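Local atomic coordinates of cysteine desulfurase (PDB entry 6WCI), a protein that probably removes sulfur from L-cysteine to leave L-alanine, passing the sulfur to a carrier with the help of pyridoxal 5'-phosphate. Residues Trp26-Leu36 with Ala403-Ile411; His331-Val339 with Ile411-Thr419. All coordinates share one frame; numbering follows the deposited sequence. Where two conformers were deposited one is given.

Contact 1: Trp26-Leu36 with Ala403-Ile411; sequences WDRVRLDFPLL and AFYNTHAEI. With SO4 (sulfate ion), chain E.
Arg30 reaches Tyr405 and Glu410 because its CG stands anti to the backbone N (chi1 166°) and the chain runs straight on from CG to NE, whereas Phe404 and Tyr405 both place CG between N and the carbonyl carbon, which turns their rings onto Phe33. At the end of Arg30, NH1 gives a hydrogen bond of 2.9 Å to Tyr405 O, lying in the guanidinium plane. The same NH1 and NH2 share Glu410 OE2 in a salt bridge; both hydrogen bonds are bent and weak, the one oxygen being forked between the two nitrogens, and the guanidinium and carboxylate planes stand 86° apart. The other carboxylate oxygen, Glu410 OE1, takes Asn406 ND2 and Thr407 N from opposite faces of its plane, so the carboxylate is held from several directions. Glu410 N in turn bonds Thr407 OG1 at 3.0 Å, closing a capping box at the start of helix 408-422. There His408 N binds a sulfate, probably from the crystallisation liquor.

Trp26, Phe33, Phe404 and Tyr405 form an aromatic cluster, flanked by Val29 and Leu36. Tyr405 CD2 sits over one face of Phe33, 3.5 Å from Phe33 CZ, with ring planes at 42°; Phe33 CZ also meets Phe404 CZ at 3.6 Å. Trp26 CZ3 approaches Phe404 CD1 at 3.7 Å, Val29 CG1 touches the edge of the Phe404 ring, and Leu36 CD1 packs on Tyr405 CD1. The Tyr405 hydroxyl is hydrogen-bonded to Asn50 and Gln55. The contact thus fastens the N-terminal helix 26-30 to the loop entering the C-terminal helix. Helices 300-316 and 318-336 pack against Phe404 through Leu313, Leu316 and Val321, while Glu410 rests on Val46 of strand 43-47.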
# COMPACT_ATOMS: atom_id res chain seq x y z
N TRP B 26 30.34 -1.66 -14.61
CA TRP B 26 29.70 -1.09 -13.43
C TRP B 26 29.63 0.44 -13.50
O TRP B 26 28.71 1.03 -12.92
CB TRP B 26 30.42 -1.55 -12.16
CG TRP B 26 30.19 -2.99 -11.87
CD1 TRP B 26 31.11 -4.00 -11.91
CD2 TRP B 26 28.95 -3.60 -11.50
NE1 TRP B 26 30.52 -5.20 -11.58
CE2 TRP B 26 29.19 -4.98 -11.32
CE3 TRP B 26 27.65 -3.11 -11.29
CZ2 TRP B 26 28.19 -5.87 -10.96
CZ3 TRP B 26 26.66 -4.01 -10.92
CH2 TRP B 26 26.93 -5.37 -10.76
N ASP B 27 30.58 1.08 -14.18
CA ASP B 27 30.49 2.52 -14.39
C ASP B 27 29.26 2.89 -15.20
O ASP B 27 28.57 3.88 -14.90
CB ASP B 27 31.76 3.03 -15.08
CG ASP B 27 32.98 2.85 -14.22
OD1 ASP B 27 33.00 3.43 -13.11
OD2 ASP B 27 33.92 2.13 -14.63
N ARG B 28 28.96 2.11 -16.24
CA ARG B 28 27.77 2.36 -17.03
C ARG B 28 26.50 2.05 -16.24
O ARG B 28 25.48 2.72 -16.43
CB ARG B 28 27.82 1.55 -18.32
CG ARG B 28 26.53 1.54 -19.11
CD ARG B 28 26.26 2.88 -19.79
NE ARG B 28 24.94 2.90 -20.40
CZ ARG B 28 23.82 3.12 -19.73
NH1 ARG B 28 23.87 3.32 -18.43
NH2 ARG B 28 22.66 3.11 -20.37
N VAL B 29 26.55 1.06 -15.34
CA VAL B 29 25.38 0.72 -14.54
C VAL B 29 25.00 1.88 -13.61
O VAL B 29 23.83 2.25 -13.51
CB VAL B 29 25.61 -0.58 -13.74
CG1 VAL B 29 24.42 -0.86 -12.82
CG2 VAL B 29 25.85 -1.75 -14.68
N ARG B 30 25.99 2.46 -12.93
CA ARG B 30 25.75 3.59 -12.04
C ARG B 30 25.12 4.79 -12.76
O ARG B 30 24.39 5.57 -12.13
CB ARG B 30 27.06 4.01 -11.37
CG ARG B 30 27.03 5.38 -10.67
CD ARG B 30 28.36 5.76 -9.99
NE ARG B 30 28.25 7.07 -9.36
CZ ARG B 30 27.97 7.28 -8.08
NH1 ARG B 30 27.78 6.26 -7.23
NH2 ARG B 30 27.90 8.53 -7.64
N LEU B 31 25.40 4.97 -14.05
CA LEU B 31 24.80 6.10 -14.76
C LEU B 31 23.30 5.94 -14.97
O LEU B 31 22.63 6.92 -15.31
CB LEU B 31 25.49 6.30 -16.11
CG LEU B 31 26.99 6.56 -16.08
CD1 LEU B 31 27.51 6.79 -17.49
CD2 LEU B 31 27.33 7.73 -15.18
N ASP B 32 22.77 4.73 -14.76
CA ASP B 32 21.33 4.53 -14.85
C ASP B 32 20.57 5.18 -13.71
O ASP B 32 19.34 5.26 -13.79
CB ASP B 32 21.01 3.03 -14.85
CG ASP B 32 21.21 2.41 -16.20
OD1 ASP B 32 21.12 3.14 -17.21
OD2 ASP B 32 21.48 1.19 -16.26
N PHE B 33 21.25 5.63 -12.66
CA PHE B 33 20.62 6.11 -11.44
C PHE B 33 20.74 7.62 -11.36
O PHE B 33 21.75 8.14 -10.87
CB PHE B 33 21.26 5.44 -10.21
CG PHE B 33 21.03 3.95 -10.15
CD1 PHE B 33 21.81 3.08 -10.91
CD2 PHE B 33 20.03 3.43 -9.34
CE1 PHE B 33 21.59 1.70 -10.85
CE2 PHE B 33 19.81 2.05 -9.26
CZ PHE B 33 20.59 1.18 -10.02
N PRO B 34 19.74 8.38 -11.82
CA PRO B 34 19.94 9.83 -11.98
C PRO B 34 20.15 10.58 -10.68
O PRO B 34 20.82 11.61 -10.69
CB PRO B 34 18.66 10.28 -12.70
CG PRO B 34 17.63 9.25 -12.34
CD PRO B 34 18.39 7.95 -12.23
N LEU B 35 19.63 10.08 -9.55
CA LEU B 35 19.75 10.82 -8.29
C LEU B 35 21.20 10.95 -7.84
O LEU B 35 21.57 11.97 -7.24
CB LEU B 35 18.91 10.15 -7.20
CG LEU B 35 18.93 10.75 -5.79
CD1 LEU B 35 17.59 10.55 -5.13
CD2 LEU B 35 20.05 10.17 -4.89
N LEU B 36 22.03 9.93 -8.09
CA LEU B 36 23.43 9.96 -7.66
C LEU B 36 24.20 11.15 -8.23
O LEU B 36 25.32 11.41 -7.77
CB LEU B 36 24.11 8.64 -8.06
CG LEU B 36 23.38 7.37 -7.57
CD1 LEU B 36 24.08 6.09 -8.03
CD2 LEU B 36 23.23 7.37 -6.07
N ALA B 403 25.60 -0.32 -2.02
CA ALA B 403 24.91 -0.95 -3.13
C ALA B 403 25.85 -1.04 -4.32
O ALA B 403 26.91 -0.41 -4.34
CB ALA B 403 23.64 -0.19 -3.51
N PHE B 404 25.46 -1.85 -5.31
CA PHE B 404 26.33 -2.11 -6.44
C PHE B 404 26.68 -0.83 -7.21
O PHE B 404 27.75 -0.75 -7.82
CB PHE B 404 25.69 -3.14 -7.37
CG PHE B 404 24.33 -2.72 -7.89
CD1 PHE B 404 24.22 -1.92 -9.02
CD2 PHE B 404 23.18 -3.14 -7.25
CE1 PHE B 404 22.97 -1.54 -9.49
CE2 PHE B 404 21.93 -2.76 -7.71
CZ PHE B 404 21.83 -1.96 -8.83
N TYR B 405 25.79 0.17 -7.19
CA TYR B 405 26.05 1.44 -7.87
C TYR B 405 26.95 2.38 -7.08
O TYR B 405 27.28 3.46 -7.58
CB TYR B 405 24.73 2.15 -8.22
CG TYR B 405 23.72 2.21 -7.10
CD1 TYR B 405 23.89 3.08 -6.03
CD2 TYR B 405 22.58 1.42 -7.12
CE1 TYR B 405 22.96 3.13 -4.99
CE2 TYR B 405 21.64 1.46 -6.10
CZ TYR B 405 21.83 2.32 -5.04
OH TYR B 405 20.90 2.36 -4.01
N ASN B 406 27.34 2.02 -5.86
CA ASN B 406 28.41 2.76 -5.22
C ASN B 406 29.75 2.37 -5.85
O ASN B 406 29.84 1.40 -6.61
CB ASN B 406 28.44 2.47 -3.72
CG ASN B 406 27.23 3.03 -3.00
OD1 ASN B 406 26.48 2.29 -2.35
ND2 ASN B 406 27.02 4.34 -3.11
N THR B 407 30.78 3.15 -5.55
CA THR B 407 32.08 2.99 -6.18
C THR B 407 33.19 2.90 -5.14
O THR B 407 33.02 3.30 -3.98
CB THR B 407 32.39 4.14 -7.15
OG1 THR B 407 32.61 5.34 -6.39
CG2 THR B 407 31.24 4.36 -8.12
N HIS B 408 34.34 2.38 -5.57
CA HIS B 408 35.52 2.35 -4.71
C HIS B 408 36.01 3.76 -4.40
O HIS B 408 36.50 4.02 -3.30
CB HIS B 408 36.62 1.53 -5.37
CG HIS B 408 36.30 0.07 -5.46
ND1 HIS B 408 36.21 -0.74 -4.35
CD2 HIS B 408 36.03 -0.72 -6.52
CE1 HIS B 408 35.90 -1.97 -4.72
NE2 HIS B 408 35.79 -1.98 -6.04
N ALA B 409 35.86 4.68 -5.36
CA ALA B 409 36.21 6.07 -5.14
C ALA B 409 35.38 6.68 -4.01
O ALA B 409 35.91 7.37 -3.13
CB ALA B 409 36.02 6.87 -6.43
N GLU B 410 34.06 6.43 -4.02
CA GLU B 410 33.22 6.89 -2.92
C GLU B 410 33.69 6.34 -1.59
O GLU B 410 33.69 7.05 -0.58
CB GLU B 410 31.76 6.50 -3.16
CG GLU B 410 31.02 7.39 -4.15
CD GLU B 410 29.64 6.85 -4.42
OE1 GLU B 410 29.44 5.65 -4.14
OE2 GLU B 410 28.75 7.62 -4.87
N ILE B 411 34.06 5.05 -1.56
CA ILE B 411 34.60 4.46 -0.33
C ILE B 411 35.77 5.28 0.18
O ILE B 411 35.85 5.60 1.37
CB ILE B 411 35.01 2.99 -0.58
CG1 ILE B 411 33.78 2.11 -0.78
CG2 ILE B 411 35.85 2.46 0.60
CD1 ILE B 411 34.10 0.73 -1.32
S SO4 E . 34.64 1.56 -9.30
O1 SO4 E . 33.62 2.00 -10.25
O2 SO4 E . 34.01 1.17 -8.04
O3 SO4 E . 35.58 2.65 -9.03
O4 SO4 E . 35.32 0.40 -9.88

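Contact 2: His331-Val339 with Ile411-Thr419; sequences HFTEELRRV and IERFMTALT
His331, Phe332 and Leu336 pack against Ile411, Phe414, Met415 and Leu418 where two near-parallel helices, 318-336 and 408-422, lie side by side on the mixed sheet that includes strands 354-359 and 376-381. The local axes of 331-336 and 411-419 are 10.3 Å apart and cross at -26°.

Apolar packing fills the space between them. Phe332 CE2 lies over one face of the Phe414 ring, 3.6 Å from Phe414 CE1, the two planes at 54°. Leu336 CD1 meets Met415 CE at 3.7 Å and, farther along, Leu418 CD2, which also touches Val339 CG2 near the end of the interface. On the sheet side, Phe332 and Leu336 rest on Val355 and Phe414 on Val376 and Val378.

Two CH-pi contacts carry methyl groups onto rings. Ile411 CG2 stands almost on the normal of the His331 ring, and Met415, bent at chi2 (-75°), swings CE over a face of Phe332. Its SD lies farther above that face, a Met-aromatic contact.

Polar contacts lie toward the exposed Glu412. In the conformer given, Glu335 has a long, weak salt bridge to Arg338. His331 ND1 is hydrogen-bonded to His408 ND1, while the other ring nitrogen, His331 NE2, donates to Glu412 OE1 at 2.6 Å in the Glu412 conformer given, in the ring plane and on the anti side of the carboxylate but tilted out of the carboxylate plane.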
# COMPACT_ATOMS: atom_id res chain seq x y z
N HIS B 331 36.68 -3.93 0.37
CA HIS B 331 37.44 -2.68 0.35
C HIS B 331 37.02 -1.78 1.51
O HIS B 331 37.86 -1.26 2.25
CB HIS B 331 37.25 -1.97 -0.99
CG HIS B 331 37.94 -0.64 -1.09
ND1 HIS B 331 37.66 0.27 -2.10
CD2 HIS B 331 38.88 -0.06 -0.32
CE1 HIS B 331 38.40 1.35 -1.94
NE2 HIS B 331 39.15 1.18 -0.86
N PHE B 332 35.71 -1.61 1.70
CA PHE B 332 35.22 -0.73 2.76
C PHE B 332 35.60 -1.26 4.13
O PHE B 332 35.88 -0.47 5.05
CB PHE B 332 33.70 -0.58 2.65
CG PHE B 332 33.10 0.31 3.69
CD1 PHE B 332 32.75 -0.18 4.94
CD2 PHE B 332 32.88 1.65 3.43
CE1 PHE B 332 32.19 0.64 5.90
CE2 PHE B 332 32.32 2.48 4.39
CZ PHE B 332 31.97 1.98 5.62
N THR B 333 35.56 -2.58 4.32
CA THR B 333 35.86 -3.14 5.64
C THR B 333 37.35 -3.09 5.92
O THR B 333 37.76 -2.78 7.05
CB THR B 333 35.35 -4.58 5.73
OG1 THR B 333 33.92 -4.61 5.59
CG2 THR B 333 35.74 -5.21 7.08
N GLU B 334 38.18 -3.39 4.92
CA GLU B 334 39.63 -3.35 5.11
C GLU B 334 40.09 -1.96 5.50
O GLU B 334 40.87 -1.78 6.44
CB GLU B 334 40.34 -3.83 3.85
CG GLU B 334 41.84 -4.02 4.00
CD GLU B 334 42.50 -4.52 2.72
OE1 GLU B 334 41.86 -4.42 1.65
OE2 GLU B 334 43.64 -5.01 2.79
N GLU B 335 39.59 -0.94 4.80
CA GLU B 335 39.94 0.43 5.15
C GLU B 335 39.27 0.87 6.44
O GLU B 335 39.85 1.64 7.21
CB GLU B 335 39.57 1.38 4.00
CG GLU B 335 40.12 0.96 2.64
CD GLU B 335 41.63 0.97 2.58
OE1 GLU B 335 42.23 -0.04 2.15
OE2 GLU B 335 42.23 1.99 2.98
N LEU B 336 38.05 0.40 6.72
CA LEU B 336 37.40 0.79 7.97
C LEU B 336 38.17 0.27 9.18
O LEU B 336 38.33 0.98 10.18
CB LEU B 336 35.95 0.31 8.02
CG LEU B 336 35.03 1.14 8.91
CD1 LEU B 336 34.77 2.53 8.30
CD2 LEU B 336 33.72 0.42 9.17
N ARG B 337 38.65 -0.97 9.11
CA ARG B 337 39.37 -1.57 10.24
C ARG B 337 40.70 -0.88 10.53
O ARG B 337 41.28 -1.12 11.59
CB ARG B 337 39.59 -3.07 10.00
CG ARG B 337 38.33 -3.91 10.12
CD ARG B 337 38.64 -5.40 10.18
NE ARG B 337 37.44 -6.21 10.36
CZ ARG B 337 36.81 -6.37 11.52
NH1 ARG B 337 37.26 -5.77 12.61
NH2 ARG B 337 35.71 -7.13 11.59
N ARG B 338 41.18 -0.03 9.62
CA ARG B 338 42.35 0.79 9.88
C ARG B 338 42.05 1.96 10.81
O ARG B 338 42.98 2.61 11.29
CB ARG B 338 42.94 1.32 8.57
CG ARG B 338 43.22 0.24 7.51
CD ARG B 338 43.91 0.82 6.28
NE ARG B 338 43.88 -0.11 5.14
CZ ARG B 338 44.72 -1.12 4.96
NH1 ARG B 338 45.69 -1.36 5.84
NH2 ARG B 338 44.60 -1.90 3.89
N VAL B 339 40.78 2.25 11.06
CA VAL B 339 40.40 3.36 11.93
C VAL B 339 40.64 2.96 13.38
O VAL B 339 40.20 1.90 13.83
CB VAL B 339 38.95 3.78 11.69
CG1 VAL B 339 38.48 4.77 12.76
CG2 VAL B 339 38.81 4.39 10.29
N ILE B 411 34.06 5.05 -1.56
CA ILE B 411 34.60 4.46 -0.33
C ILE B 411 35.77 5.28 0.18
O ILE B 411 35.85 5.60 1.37
CB ILE B 411 35.01 2.99 -0.58
CG1 ILE B 411 33.78 2.11 -0.78
CG2 ILE B 411 35.85 2.46 0.60
CD1 ILE B 411 34.10 0.73 -1.32
N GLU B 412 36.69 5.66 -0.71
CA GLU B 412 37.85 6.44 -0.28
C GLU B 412 37.44 7.83 0.17
O GLU B 412 37.92 8.31 1.21
CB GLU B 412 38.89 6.51 -1.40
CG GLU B 412 39.53 5.17 -1.76
CD GLU B 412 40.38 4.58 -0.63
OE1 GLU B 412 40.59 3.35 -0.61
OE2 GLU B 412 40.84 5.34 0.25
N ARG B 413 36.54 8.49 -0.57
CA ARG B 413 36.00 9.78 -0.14
C ARG B 413 35.34 9.67 1.23
O ARG B 413 35.41 10.61 2.03
CB ARG B 413 34.98 10.29 -1.17
CG ARG B 413 35.53 10.58 -2.55
CD ARG B 413 34.48 11.29 -3.40
NE ARG B 413 33.90 12.42 -2.69
CZ ARG B 413 34.47 13.62 -2.61
NH1 ARG B 413 35.63 13.84 -3.21
NH2 ARG B 413 33.88 14.60 -1.94
N PHE B 414 34.67 8.55 1.49
CA PHE B 414 34.02 8.35 2.78
C PHE B 414 35.05 8.34 3.91
O PHE B 414 34.87 9.02 4.93
CB PHE B 414 33.24 7.03 2.75
CG PHE B 414 32.66 6.62 4.08
CD1 PHE B 414 33.42 5.94 5.02
CD2 PHE B 414 31.33 6.90 4.38
CE1 PHE B 414 32.88 5.57 6.23
CE2 PHE B 414 30.78 6.52 5.59
CZ PHE B 414 31.55 5.86 6.51
N MET B 415 36.11 7.56 3.76
CA MET B 415 37.09 7.44 4.84
C MET B 415 37.77 8.77 5.13
O MET B 415 38.11 9.05 6.28
CB MET B 415 38.12 6.38 4.47
CG MET B 415 37.49 5.08 4.08
SD MET B 415 36.85 4.20 5.52
CE MET B 415 35.87 2.92 4.74
N THR B 416 37.95 9.60 4.10
CA THR B 416 38.50 10.94 4.32
C THR B 416 37.52 11.80 5.11
O THR B 416 37.93 12.57 5.99
CB THR B 416 38.84 11.58 2.97
OG1 THR B 416 40.03 10.96 2.45
CG2 THR B 416 39.05 13.08 3.11
N ALA B 417 36.23 11.68 4.81
CA ALA B 417 35.23 12.41 5.59
C ALA B 417 35.15 11.88 7.02
O ALA B 417 34.94 12.65 7.96
CB ALA B 417 33.87 12.32 4.90
N LEU B 418 35.29 10.56 7.19
CA LEU B 418 35.28 10.00 8.54
C LEU B 418 36.46 10.52 9.35
O LEU B 418 36.31 10.92 10.50
CB LEU B 418 35.31 8.47 8.46
CG LEU B 418 35.29 7.75 9.81
CD1 LEU B 418 34.09 8.19 10.63
CD2 LEU B 418 35.31 6.23 9.64
N THR B 419 37.65 10.52 8.75
CA THR B 419 38.83 11.05 9.43
C THR B 419 38.65 12.53 9.76
O THR B 419 38.95 12.97 10.87
CB THR B 419 40.08 10.84 8.58
OG1 THR B 419 40.24 9.44 8.30
CG2 THR B 419 41.32 11.34 9.30

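In the fold
Contacts 1 and 2 lie with their centres about 18 Å apart, on the same side of the chain's centre, and follow one another along helix 408-422: contact 1 takes the loop entering the helix and its capped first turn, contact 2 its body, with Ile411 belonging to both segments. The hydrogen bond between His408 and His331 joins them directly. Along the chain the segments alternate, 26-36, 331-339, 403-411 and 411-419, so residues near the N-terminus and the end of helix 318-336 converge on the C-terminal helix and the loop leading into it. The six-stranded mixed sheet touches both contacts through its strands. Together they tie the two ends of this class-V aminotransferase-type chain into one region.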